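Local structure of 6-phosphogluconate dehydratase (Shewanella oneidensis, 2GP4) at residues P499-M504 with E548-G553; A525-G530 with I543-E548; N303-V308 with E388-V393. The protein catalyses the dehydration of 6-phosphogluconate to 2-dehydro-3-deoxy-6-phosphogluconate, and is captured here in its apo form without the iron-sulfur cluster. All blocks are in the same frame, centred on the assembly; numbering follows the deposited sequence.

Contact 1: P499-M504 with E548-G553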
ATOM      1  N   PRO A 499      -1.928  -9.121 -13.250  1.00 17.54           N
ATOM      2  CA  PRO A 499      -2.798  -9.940 -12.404  1.00 17.70           C
ATOM      3  C   PRO A 499      -3.356 -11.179 -13.113  1.00 18.12           C
ATOM      4  O   PRO A 499      -3.255 -12.286 -12.581  1.00 18.07           O
ATOM      5  CB  PRO A 499      -3.927  -8.977 -12.040  1.00 17.54           C
ATOM      6  CG  PRO A 499      -3.279  -7.647 -12.036  1.00 17.55           C
ATOM      7  CD  PRO A 499      -2.266  -7.687 -13.151  1.00 17.35           C
ATOM      8  N   LYS A 500      -3.914 -10.996 -14.309  1.00 18.63           N
ATOM      9  CA  LYS A 500      -4.579 -12.091 -15.027  1.00 18.99           C
ATOM     10  C   LYS A 500      -3.600 -13.104 -15.616  1.00 19.26           C
ATOM     11  O   LYS A 500      -3.906 -14.293 -15.697  1.00 19.44           O
ATOM     12  CB  LYS A 500      -5.505 -11.554 -16.124  1.00 18.95           C
ATOM     13  CG  LYS A 500      -6.725 -10.775 -15.627  1.00 19.00           C
ATOM     14  CD  LYS A 500      -7.732 -10.576 -16.763  1.00 19.54           C
ATOM     15  CE  LYS A 500      -8.902  -9.682 -16.362  1.00 19.50           C
ATOM     16  NZ  LYS A 500      -8.481  -8.263 -16.139  1.00 20.28           N
ATOM     17  N   ALA A 501      -2.423 -12.637 -16.023  1.00 19.53           N
ATOM     18  CA  ALA A 501      -1.448 -13.504 -16.676  1.00 19.51           C
ATOM     19  C   ALA A 501      -0.876 -14.553 -15.735  1.00 19.77           C
ATOM     20  O   ALA A 501      -0.964 -15.747 -16.009  1.00 19.83           O
ATOM     21  CB  ALA A 501      -0.343 -12.680 -17.292  1.00 19.46           C
ATOM     22  N   ASN A 502      -0.291 -14.098 -14.631  1.00 20.14           N
ATOM     23  CA  ASN A 502       0.376 -14.977 -13.676  1.00 20.54           C
ATOM     24  C   ASN A 502       0.204 -14.546 -12.204  1.00 21.10           C
ATOM     25  O   ASN A 502       1.030 -14.867 -11.356  1.00 21.34           O
ATOM     26  CB  ASN A 502       1.865 -15.115 -14.036  1.00 20.28           C
ATOM     27  CG  ASN A 502       2.601 -13.773 -14.070  1.00 20.17           C
ATOM     28  OD1 ASN A 502       2.011 -12.709 -13.840  1.00 19.45           O
ATOM     29  ND2 ASN A 502       3.903 -13.823 -14.346  1.00 18.95           N
ATOM     30  N   GLY A 503      -0.860 -13.805 -11.908  1.00 21.57           N
ATOM     31  CA  GLY A 503      -1.129 -13.371 -10.540  1.00 22.53           C
ATOM     32  C   GLY A 503      -0.260 -12.225 -10.070  1.00 23.39           C
ATOM     33  O   GLY A 503      -0.196 -11.946  -8.873  1.00 23.16           O
HETATM   34  N   MSE A 504       0.406 -11.570 -11.022  1.00 24.42           N
HETATM   35  CA  MSE A 504       1.271 -10.409 -10.782  1.00 26.13           C
HETATM   36  C   MSE A 504       2.339 -10.623  -9.691  1.00 25.08           C
HETATM   37  O   MSE A 504       2.279 -10.003  -8.633  1.00 25.36           O
HETATM   38  CB  MSE A 504       0.412  -9.163 -10.496  1.00 25.75           C
HETATM   39  CG  MSE A 504       1.064  -7.824 -10.821  1.00 26.88           C
HETATM   40 SE   MSE A 504      -0.002  -6.324 -10.134  1.00 31.80          SE
HETATM   41  CE  MSE A 504      -0.173  -6.961  -8.301  1.00 32.03           C
ATOM     42  N   GLU A 548      -3.186  -4.987 -19.514  1.00 20.37           N
ATOM     43  CA  GLU A 548      -2.066  -5.925 -19.563  1.00 20.74           C
ATOM     44  C   GLU A 548      -2.028  -6.664 -20.904  1.00 21.02           C
ATOM     45  O   GLU A 548      -2.965  -6.550 -21.705  1.00 20.95           O
ATOM     46  CB  GLU A 548      -2.076  -6.897 -18.369  1.00 20.68           C
ATOM     47  CG  GLU A 548      -3.222  -7.899 -18.296  1.00 20.24           C
ATOM     48  CD  GLU A 548      -3.030  -8.901 -17.154  1.00 21.08           C
ATOM     49  OE1 GLU A 548      -3.661  -8.733 -16.084  1.00 21.20           O
ATOM     50  OE2 GLU A 548      -2.232  -9.854 -17.313  1.00 21.28           O
ATOM     51  N   ALA A 549      -0.938  -7.391 -21.153  1.00 21.35           N
ATOM     52  CA  ALA A 549      -0.732  -8.055 -22.444  1.00 21.65           C
ATOM     53  C   ALA A 549      -1.899  -8.970 -22.827  1.00 21.85           C
ATOM     54  O   ALA A 549      -2.482  -8.810 -23.902  1.00 22.11           O
ATOM     55  CB  ALA A 549       0.596  -8.812 -22.466  1.00 21.53           C
ATOM     56  N   ILE A 550      -2.262  -9.893 -21.940  1.00 22.25           N
ATOM     57  CA  ILE A 550      -3.340 -10.851 -22.227  1.00 22.85           C
ATOM     58  C   ILE A 550      -4.753 -10.245 -22.185  1.00 23.28           C
ATOM     59  O   ILE A 550      -5.726 -10.913 -22.542  1.00 23.48           O
ATOM     60  CB  ILE A 550      -3.268 -12.130 -21.339  1.00 22.87           C
ATOM     61  CG1 ILE A 550      -3.562 -11.812 -19.870  1.00 22.64           C
ATOM     62  CG2 ILE A 550      -1.919 -12.852 -21.527  1.00 22.40           C
ATOM     63  CD1 ILE A 550      -4.049 -13.012 -19.091  1.00 22.48           C
ATOM     64  N   ASP A 551      -4.861  -8.989 -21.752  1.00 23.63           N
ATOM     65  CA  ASP A 551      -6.116  -8.247 -21.856  1.00 24.18           C
ATOM     66  C   ASP A 551      -6.211  -7.460 -23.170  1.00 24.23           C
ATOM     67  O   ASP A 551      -7.166  -6.718 -23.391  1.00 24.49           O
ATOM     68  CB  ASP A 551      -6.315  -7.321 -20.651  1.00 24.33           C
ATOM     69  CG  ASP A 551      -7.119  -7.972 -19.533  1.00 25.36           C
ATOM     70  OD1 ASP A 551      -8.101  -8.684 -19.837  1.00 26.86           O
ATOM     71  OD2 ASP A 551      -6.783  -7.762 -18.346  1.00 25.69           O
ATOM     72  N   GLY A 552      -5.214  -7.627 -24.037  1.00 24.27           N
ATOM     73  CA  GLY A 552      -5.215  -7.003 -25.361  1.00 24.06           C
ATOM     74  C   GLY A 552      -4.554  -5.641 -25.404  1.00 23.96           C
ATOM     75  O   GLY A 552      -4.701  -4.905 -26.376  1.00 23.80           O
ATOM     76  N   GLY A 553      -3.822  -5.306 -24.346  1.00 24.00           N
ATOM     77  CA  GLY A 553      -3.127  -4.025 -24.263  1.00 23.97           C
ATOM     78  C   GLY A 553      -2.043  -3.897 -25.315  1.00 24.15           C
ATOM     79  O   GLY A 553      -1.398  -4.889 -25.686  1.00 23.83           O
TER

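Contact 2: A525-G530 with I543-E548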
ATOM      1  N   ALA A 525      15.164   2.045 -19.680  1.00 25.21           N
ATOM      2  CA  ALA A 525      13.925   2.089 -18.906  1.00 25.24           C
ATOM      3  C   ALA A 525      13.221   0.745 -18.906  1.00 25.47           C
ATOM      4  O   ALA A 525      13.460  -0.094 -19.780  1.00 25.55           O
ATOM      5  CB  ALA A 525      13.001   3.170 -19.427  1.00 24.93           C
ATOM      6  N   LEU A 526      12.374   0.547 -17.899  1.00 25.82           N
ATOM      7  CA  LEU A 526      11.548  -0.640 -17.773  1.00 26.19           C
ATOM      8  C   LEU A 526      10.103  -0.310 -18.078  1.00 26.38           C
ATOM      9  O   LEU A 526       9.610   0.746 -17.700  1.00 26.31           O
ATOM     10  CB  LEU A 526      11.603  -1.196 -16.352  1.00 26.14           C
ATOM     11  CG  LEU A 526      12.623  -2.249 -15.928  1.00 26.76           C
ATOM     12  CD1 LEU A 526      12.777  -3.343 -16.984  1.00 27.32           C
ATOM     13  CD2 LEU A 526      13.942  -1.607 -15.600  1.00 27.52           C
HETATM   14  N   MSE A 527       9.429  -1.233 -18.754  1.00 26.66           N
HETATM   15  CA  MSE A 527       7.992  -1.163 -18.926  1.00 27.03           C
HETATM   16  C   MSE A 527       7.402  -2.551 -18.722  1.00 25.92           C
HETATM   17  O   MSE A 527       7.775  -3.498 -19.409  1.00 25.71           O
HETATM   18  CB  MSE A 527       7.628  -0.613 -20.303  1.00 26.70           C
HETATM   19  CG  MSE A 527       6.164  -0.210 -20.424  1.00 27.91           C
HETATM   20 SE   MSE A 527       5.723   0.344 -22.236  1.00 30.45          SE
HETATM   21  CE  MSE A 527       7.215   1.560 -22.465  1.00 29.17           C
ATOM     22  N   THR A 528       6.492  -2.668 -17.761  1.00 25.18           N
ATOM     23  CA  THR A 528       5.843  -3.949 -17.493  1.00 24.66           C
ATOM     24  C   THR A 528       4.378  -3.784 -17.106  1.00 24.38           C
ATOM     25  O   THR A 528       3.978  -2.754 -16.553  1.00 24.22           O
ATOM     26  CB  THR A 528       6.617  -4.788 -16.423  1.00 24.65           C
ATOM     27  OG1 THR A 528       6.045  -6.098 -16.326  1.00 23.76           O
ATOM     28  CG2 THR A 528       6.601  -4.108 -15.047  1.00 24.26           C
ATOM     29  N   ASP A 529       3.581  -4.798 -17.423  1.00 24.25           N
ATOM     30  CA  ASP A 529       2.194  -4.856 -16.959  1.00 24.16           C
ATOM     31  C   ASP A 529       2.136  -5.421 -15.546  1.00 24.23           C
ATOM     32  O   ASP A 529       1.066  -5.500 -14.933  1.00 24.10           O
ATOM     33  CB  ASP A 529       1.303  -5.652 -17.923  1.00 23.93           C
ATOM     34  CG  ASP A 529       1.920  -6.972 -18.370  1.00 23.80           C
ATOM     35  OD1 ASP A 529       2.895  -7.453 -17.748  1.00 22.83           O
ATOM     36  OD2 ASP A 529       1.404  -7.540 -19.361  1.00 24.09           O
ATOM     37  N   GLY A 530       3.308  -5.793 -15.038  1.00 24.50           N
ATOM     38  CA  GLY A 530       3.462  -6.269 -13.676  1.00 25.09           C
ATOM     39  C   GLY A 530       4.070  -5.233 -12.750  1.00 25.69           C
ATOM     40  O   GLY A 530       3.813  -4.038 -12.885  1.00 25.65           O
ATOM     41  N   ILE A 543       5.282   0.871 -14.555  1.00 16.61           N
ATOM     42  CA  ILE A 543       4.780  -0.377 -13.958  1.00 16.65           C
ATOM     43  C   ILE A 543       3.250  -0.399 -13.878  1.00 16.74           C
ATOM     44  O   ILE A 543       2.604   0.648 -13.975  1.00 16.57           O
ATOM     45  CB  ILE A 543       5.386  -0.631 -12.538  1.00 16.78           C
ATOM     46  CG1 ILE A 543       5.007   0.489 -11.559  1.00 16.79           C
ATOM     47  CG2 ILE A 543       6.901  -0.799 -12.610  1.00 16.94           C
ATOM     48  CD1 ILE A 543       5.294   0.174 -10.097  1.00 16.52           C
ATOM     49  N   HIS A 544       2.676  -1.592 -13.688  1.00 16.84           N
ATOM     50  CA  HIS A 544       1.213  -1.761 -13.618  1.00 17.03           C
ATOM     51  C   HIS A 544       0.517  -1.364 -14.932  1.00 17.26           C
ATOM     52  O   HIS A 544      -0.684  -1.076 -14.938  1.00 17.03           O
ATOM     53  CB  HIS A 544       0.610  -0.968 -12.435  1.00 16.85           C
ATOM     54  CG  HIS A 544       1.229  -1.283 -11.108  1.00 16.36           C
ATOM     55  ND1 HIS A 544       0.680  -0.869  -9.916  1.00 16.97           N
ATOM     56  CD2 HIS A 544       2.351  -1.972 -10.784  1.00 16.07           C
ATOM     57  CE1 HIS A 544       1.436  -1.285  -8.915  1.00 16.84           C
ATOM     58  NE2 HIS A 544       2.456  -1.958  -9.415  1.00 16.10           N
ATOM     59  N   LEU A 545       1.272  -1.360 -16.034  1.00 17.53           N
ATOM     60  CA  LEU A 545       0.724  -1.033 -17.354  1.00 17.96           C
ATOM     61  C   LEU A 545      -0.584  -1.772 -17.630  1.00 18.24           C
ATOM     62  O   LEU A 545      -0.702  -2.984 -17.411  1.00 18.24           O
ATOM     63  CB  LEU A 545       1.735  -1.296 -18.482  1.00 17.78           C
ATOM     64  CG  LEU A 545       1.294  -0.847 -19.883  1.00 17.92           C
ATOM     65  CD1 LEU A 545       0.916   0.639 -19.922  1.00 17.54           C
ATOM     66  CD2 LEU A 545       2.355  -1.150 -20.932  1.00 17.64           C
ATOM     67  N   THR A 546      -1.557  -1.008 -18.111  1.00 18.43           N
ATOM     68  CA  THR A 546      -2.919  -1.462 -18.269  1.00 18.63           C
ATOM     69  C   THR A 546      -3.499  -0.812 -19.526  1.00 18.99           C
ATOM     70  O   THR A 546      -3.288   0.392 -19.755  1.00 18.69           O
ATOM     71  CB  THR A 546      -3.751  -1.108 -17.012  1.00 18.78           C
ATOM     72  OG1 THR A 546      -3.124  -1.684 -15.855  1.00 18.50           O
ATOM     73  CG2 THR A 546      -5.185  -1.637 -17.115  1.00 18.75           C
ATOM     74  N   PRO A 547      -4.215  -1.604 -20.357  1.00 19.46           N
ATOM     75  CA  PRO A 547      -4.490  -3.047 -20.207  1.00 19.69           C
ATOM     76  C   PRO A 547      -3.235  -3.914 -20.300  1.00 20.04           C
ATOM     77  O   PRO A 547      -2.320  -3.596 -21.065  1.00 20.36           O
ATOM     78  CB  PRO A 547      -5.432  -3.352 -21.383  1.00 19.53           C
ATOM     79  CG  PRO A 547      -5.996  -2.036 -21.786  1.00 19.17           C
ATOM     80  CD  PRO A 547      -4.870  -1.063 -21.562  1.00 19.56           C
ATOM     81  N   GLU A 548      -3.186  -4.987 -19.514  1.00 20.37           N
ATOM     82  CA  GLU A 548      -2.066  -5.925 -19.563  1.00 20.74           C
ATOM     83  C   GLU A 548      -2.028  -6.664 -20.904  1.00 21.02           C
ATOM     84  O   GLU A 548      -2.965  -6.550 -21.705  1.00 20.95           O
ATOM     85  CB  GLU A 548      -2.076  -6.897 -18.369  1.00 20.68           C
ATOM     86  CG  GLU A 548      -3.222  -7.899 -18.296  1.00 20.24           C
ATOM     87  CD  GLU A 548      -3.030  -8.901 -17.154  1.00 21.08           C
ATOM     88  OE1 GLU A 548      -3.661  -8.733 -16.084  1.00 21.20           O
ATOM     89  OE2 GLU A 548      -2.232  -9.854 -17.313  1.00 21.28           O
TER
HETATM   90  O   HOH W   1      -1.481  -4.571 -15.586  1.00 19.74           O
HETATM   91  O   HOH W   2      -0.745  -9.836 -19.577  1.00 23.33           O

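Contact 3: N303-V308 with E388-V393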
ATOM      1  N   ASN A 303     -13.583   6.186   5.321  1.00 20.16           N
ATOM      2  CA  ASN A 303     -14.343   7.148   4.527  1.00 20.13           C
ATOM      3  C   ASN A 303     -13.390   7.866   3.587  1.00 20.04           C
ATOM      4  O   ASN A 303     -12.191   7.587   3.606  1.00 20.45           O
ATOM      5  CB  ASN A 303     -15.103   8.146   5.415  1.00 19.91           C
ATOM      6  CG  ASN A 303     -14.182   8.959   6.310  1.00 20.05           C
ATOM      7  OD1 ASN A 303     -13.336   9.717   5.833  1.00 21.66           O
ATOM      8  ND2 ASN A 303     -14.349   8.812   7.612  1.00 19.33           N
ATOM      9  N   GLU A 304     -13.917   8.782   2.780  1.00 19.69           N
ATOM     10  CA  GLU A 304     -13.126   9.494   1.781  1.00 19.68           C
ATOM     11  C   GLU A 304     -11.922  10.227   2.383  1.00 19.51           C
ATOM     12  O   GLU A 304     -10.814  10.147   1.848  1.00 19.31           O
ATOM     13  CB  GLU A 304     -14.001  10.457   0.974  1.00 19.76           C
ATOM     14  CG  GLU A 304     -15.193   9.798   0.261  1.00 20.62           C
ATOM     15  CD  GLU A 304     -16.518   9.920   1.020  1.00 21.53           C
ATOM     16  OE1 GLU A 304     -16.540   9.771   2.258  1.00 20.88           O
ATOM     17  OE2 GLU A 304     -17.554  10.160   0.362  1.00 22.44           O
ATOM     18  N   LYS A 305     -12.140  10.918   3.500  1.00 19.48           N
ATOM     19  CA  LYS A 305     -11.075  11.676   4.159  1.00 19.47           C
ATOM     20  C   LYS A 305      -9.990  10.767   4.732  1.00 19.31           C
ATOM     21  O   LYS A 305      -8.796  11.082   4.645  1.00 18.89           O
ATOM     22  CB  LYS A 305     -11.638  12.547   5.280  1.00 19.56           C
ATOM     23  CG  LYS A 305     -12.466  13.728   4.814  1.00 20.72           C
ATOM     24  CD  LYS A 305     -13.211  14.332   5.981  1.00 21.61           C
ATOM     25  CE  LYS A 305     -14.315  15.258   5.512  1.00 24.14           C
ATOM     26  NZ  LYS A 305     -13.785  16.578   5.061  1.00 25.32           N
ATOM     27  N   SER A 306     -10.407   9.647   5.324  1.00 19.15           N
ATOM     28  CA  SER A 306      -9.458   8.738   5.962  1.00 19.05           C
ATOM     29  C   SER A 306      -8.671   7.950   4.915  1.00 18.60           C
ATOM     30  O   SER A 306      -7.494   7.657   5.112  1.00 18.49           O
ATOM     31  CB  SER A 306     -10.147   7.823   6.982  1.00 18.94           C
ATOM     32  OG  SER A 306     -11.165   7.043   6.383  1.00 19.70           O
ATOM     33  N   ILE A 307      -9.325   7.639   3.798  1.00 18.33           N
ATOM     34  CA  ILE A 307      -8.655   7.050   2.637  1.00 18.19           C
ATOM     35  C   ILE A 307      -7.593   7.995   2.067  1.00 18.05           C
ATOM     36  O   ILE A 307      -6.442   7.590   1.848  1.00 17.86           O
ATOM     37  CB  ILE A 307      -9.674   6.613   1.548  1.00 18.28           C
ATOM     38  CG1 ILE A 307     -10.411   5.339   1.986  1.00 18.46           C
ATOM     39  CG2 ILE A 307      -8.991   6.398   0.189  1.00 18.44           C
ATOM     40  CD1 ILE A 307      -9.511   4.114   2.194  1.00 17.31           C
ATOM     41  N   VAL A 308      -7.972   9.251   1.842  1.00 18.01           N
ATOM     42  CA  VAL A 308      -7.016  10.268   1.394  1.00 18.10           C
ATOM     43  C   VAL A 308      -5.841  10.370   2.383  1.00 18.09           C
ATOM     44  O   VAL A 308      -4.684  10.391   1.969  1.00 18.19           O
ATOM     45  CB  VAL A 308      -7.699  11.644   1.170  1.00 18.23           C
ATOM     46  CG1 VAL A 308      -6.673  12.776   1.088  1.00 18.23           C
ATOM     47  CG2 VAL A 308      -8.562  11.614  -0.086  1.00 18.11           C
ATOM     48  N   GLU A 388      -8.129  16.413   9.730  1.00 22.20           N
ATOM     49  CA  GLU A 388      -8.191  16.239  11.181  1.00 22.43           C
ATOM     50  C   GLU A 388      -9.572  15.798  11.644  1.00 22.34           C
ATOM     51  O   GLU A 388      -9.711  15.100  12.658  1.00 22.26           O
ATOM     52  CB  GLU A 388      -7.821  17.537  11.899  1.00 22.62           C
ATOM     53  CG  GLU A 388      -7.463  17.318  13.368  1.00 24.53           C
ATOM     54  CD  GLU A 388      -7.574  18.569  14.207  1.00 27.70           C
ATOM     55  OE1 GLU A 388      -6.914  19.585  13.872  1.00 29.15           O
ATOM     56  OE2 GLU A 388      -8.312  18.527  15.218  1.00 28.56           O
ATOM     57  N   ASP A 389     -10.589  16.220  10.899  1.00 22.18           N
ATOM     58  CA  ASP A 389     -11.980  16.025  11.283  1.00 22.14           C
ATOM     59  C   ASP A 389     -12.470  14.634  10.886  1.00 22.16           C
ATOM     60  O   ASP A 389     -13.344  14.486  10.025  1.00 22.24           O
ATOM     61  CB  ASP A 389     -12.858  17.124  10.665  1.00 22.01           C
ATOM     62  CG  ASP A 389     -12.714  17.209   9.154  1.00 21.92           C
ATOM     63  OD1 ASP A 389     -11.583  17.077   8.635  1.00 22.62           O
ATOM     64  OD2 ASP A 389     -13.737  17.395   8.481  1.00 22.09           O
ATOM     65  N   VAL A 390     -11.895  13.617  11.517  1.00 22.30           N
ATOM     66  CA  VAL A 390     -12.290  12.231  11.274  1.00 22.60           C
ATOM     67  C   VAL A 390     -12.582  11.497  12.580  1.00 23.10           C
ATOM     68  O   VAL A 390     -12.005  11.816  13.632  1.00 23.13           O
ATOM     69  CB  VAL A 390     -11.214  11.443  10.452  1.00 22.66           C
ATOM     70  CG1 VAL A 390     -11.212  11.882   8.989  1.00 21.94           C
ATOM     71  CG2 VAL A 390      -9.826  11.595  11.066  1.00 22.16           C
ATOM     72  N   ASN A 391     -13.495  10.529  12.516  1.00 23.36           N
ATOM     73  CA  ASN A 391     -13.712   9.625  13.636  1.00 23.67           C
ATOM     74  C   ASN A 391     -12.701   8.485  13.564  1.00 23.74           C
ATOM     75  O   ASN A 391     -12.429   7.949  12.485  1.00 24.04           O
ATOM     76  CB  ASN A 391     -15.153   9.089  13.662  1.00 23.82           C
ATOM     77  CG  ASN A 391     -15.500   8.378  14.977  1.00 24.34           C
ATOM     78  OD1 ASN A 391     -15.003   8.735  16.048  1.00 25.53           O
ATOM     79  ND2 ASN A 391     -16.357   7.373  14.895  1.00 24.57           N
ATOM     80  N   THR A 392     -12.123   8.138  14.708  1.00 23.57           N
ATOM     81  CA  THR A 392     -11.167   7.042  14.770  1.00 23.60           C
ATOM     82  C   THR A 392     -11.577   6.072  15.872  1.00 23.92           C
ATOM     83  O   THR A 392     -12.458   6.378  16.686  1.00 24.31           O
ATOM     84  CB  THR A 392      -9.706   7.527  15.010  1.00 23.47           C
ATOM     85  OG1 THR A 392      -9.513   7.846  16.389  1.00 23.14           O
ATOM     86  CG2 THR A 392      -9.362   8.742  14.160  1.00 23.68           C
ATOM     87  N   VAL A 393     -10.930   4.909  15.903  1.00 23.87           N
ATOM     88  CA  VAL A 393     -11.182   3.913  16.938  1.00 24.02           C
ATOM     89  C   VAL A 393     -10.831   4.403  18.348  1.00 24.22           C
ATOM     90  O   VAL A 393     -11.275   3.813  19.330  1.00 24.61           O
ATOM     91  CB  VAL A 393     -10.463   2.579  16.640  1.00 24.02           C
ATOM     92  CG1 VAL A 393     -11.000   1.964  15.347  1.00 24.11           C
ATOM     93  CG2 VAL A 393      -8.948   2.770  16.568  1.00 23.74           C
TER
HETATM   94  O   HOH W   3     -12.889   8.427   9.879  1.00 17.66           O

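Contact 1: P499-M504 with E548-G553
The chi1 of E548 (67°) sets CG between its own backbone N and carbonyl carbon. Beyond CG the chain runs out straight, which carries the carboxylate to the start of the short helix 499-502. K500 places CG opposite its carbonyl carbon (chi1 -67°). Its chain stays extended and bends only at the last torsion, where NZ turns to D551.

The two oxygens of E548 grip successive backbone N-H groups of the helix. OE1 accepts from K500 N at 2.9 Å with a fairly straight N-H...O angle of 159°. The donor comes from the syn side, only slightly out of the carboxylate plane. OE2 takes a weaker, more bent bond from A501 N at 3.1 Å. OE1 also lies 3.3 Å from P499 N, but the proline has no hydrogen to give. The carboxylate is therefore held by two bonds at the first turn, where N-H groups without partners inside the helix would be expected to favour its negative charge.

The second polar link is a salt bridge. K500 NZ reaches D551 OD2 at 2.8 Å and uses the syn lone pair of that oxygen. The two side chains cross at about a right angle. NZ also bonds L611 O, so the amine has two partners that fix it.

I550 supplies the apolar part. Its CD1 lies over the backbone, 3.5 Å from K500 C, and sits 4.1 Å from A501 CB.

G503, with positive phi, has left helical geometry. Around it, R596 bonds A501 O and R531 bonds M504 O, while L592 touches I550. The contact thus ties helix 499-502, which follows strand 490-494, to the loop that leads from strand 541-546 to strand 563-567.

Contact 2: A525-G530 with I543-E548
The imidazole of H544 meets G530 at its edge. G530 O lies near the ring plane, 3.3 Å from CD2. The side chains of V451 and R531 also touch H544. The other flat groups are the carboxylates of D529 and E548, turned 58° from each other. They do not touch. Water 2 stands between them and donates to D529 OD2 and to E548 OE2. The contact between these two residues is made by carbon instead: D529 CB packs on E548 CB at 3.6 Å. The D529 carboxylate is anchored by backbone N-H groups, Q497 N on OD1 and G496 N and A549 N on OD2. E548 is held mainly by K500 N.

The backbones are joined by two bonds. The chain turns a corner at H544, so that successive N-H groups meet different carbonyls. H544 N donates to G530 O at 2.8 Å, and L545 N donates to T528 O at 3.1 Å.

T528 swings OG1 away from its backbone N (chi1 -172°). OG1 accepts from G530 N at 3.0 Å, closing an ST turn, and also bonds V494 O. Its CG2 packs on I543 CG2 at 4.1 Å. The selenium of M527, a selenomethionine, lies 3.9 Å from L545 CD2, and L573 touches both residues.

Strands 524-528 and 541-546, the second broken at its corner, are parallel neighbours in the mixed sheet of the C-terminal domain, a largely beta, trefoil-like unit. The ST turn marks where the first strand leaves that sheet.

Contact 3: N303-V308 with E388-V393
K305 and V390 carry most of this contact, between the capped first turn of helix 304-316 and an inverse gamma turn centred on D389. N303 is the N-cap residue and forms a capping box with S306.

V390 comes in from beside the helix. Its chi1 (-73°) sets CG1 opposite the carbonyl carbon and toward the helix. CG1 packs on K305 CB at 3.8 Å and lies 4.4 Å from N303 OD1. The methyl thus covers the side of the helix start.

The K305 chain crosses D389 at about a right angle. NZ makes a salt bridge with D389 OD2, but at 3.5 Å it is a long one. CE is almost as near that oxygen, at 3.7 Å. D389 is exposed, so solvent probably weakens the pairing. H387 also touches K305.

The strand 391-392 that follows V390 forms a small antiparallel sheet with strand 395-396. Helix 23-51 lies beside the helix start, touching N303 through R40.

N303 N donates to S306 OG at 2.8 Å. In return S306 N donates to N303 OD1 at 3.0 Å, from 42° above the carbonyl plane.

How the contacts relate
Contacts 1 and 2 belong to the C-terminal domain and share E548. The centres of contact 1 and contact 2 are about 10 Å apart. Contact 2 is buried in the sheet. It combines backbone bonds and apolar side chains with two buried carboxylates held by backbone N-H groups at the strand ends. Contact 1 begins where the strand has ended. It is partly buried and relies on a carboxylate at a helix start and a salt bridge. M504 CG of contact 1 packs on G530 CA of contact 2 at 4.0 Å. Contact 3 stands apart in the largely helical N-terminal domain. Like contact 1 it holds a helix start at the border of solvent, but only a long salt bridge and apolar contact join its segments directly.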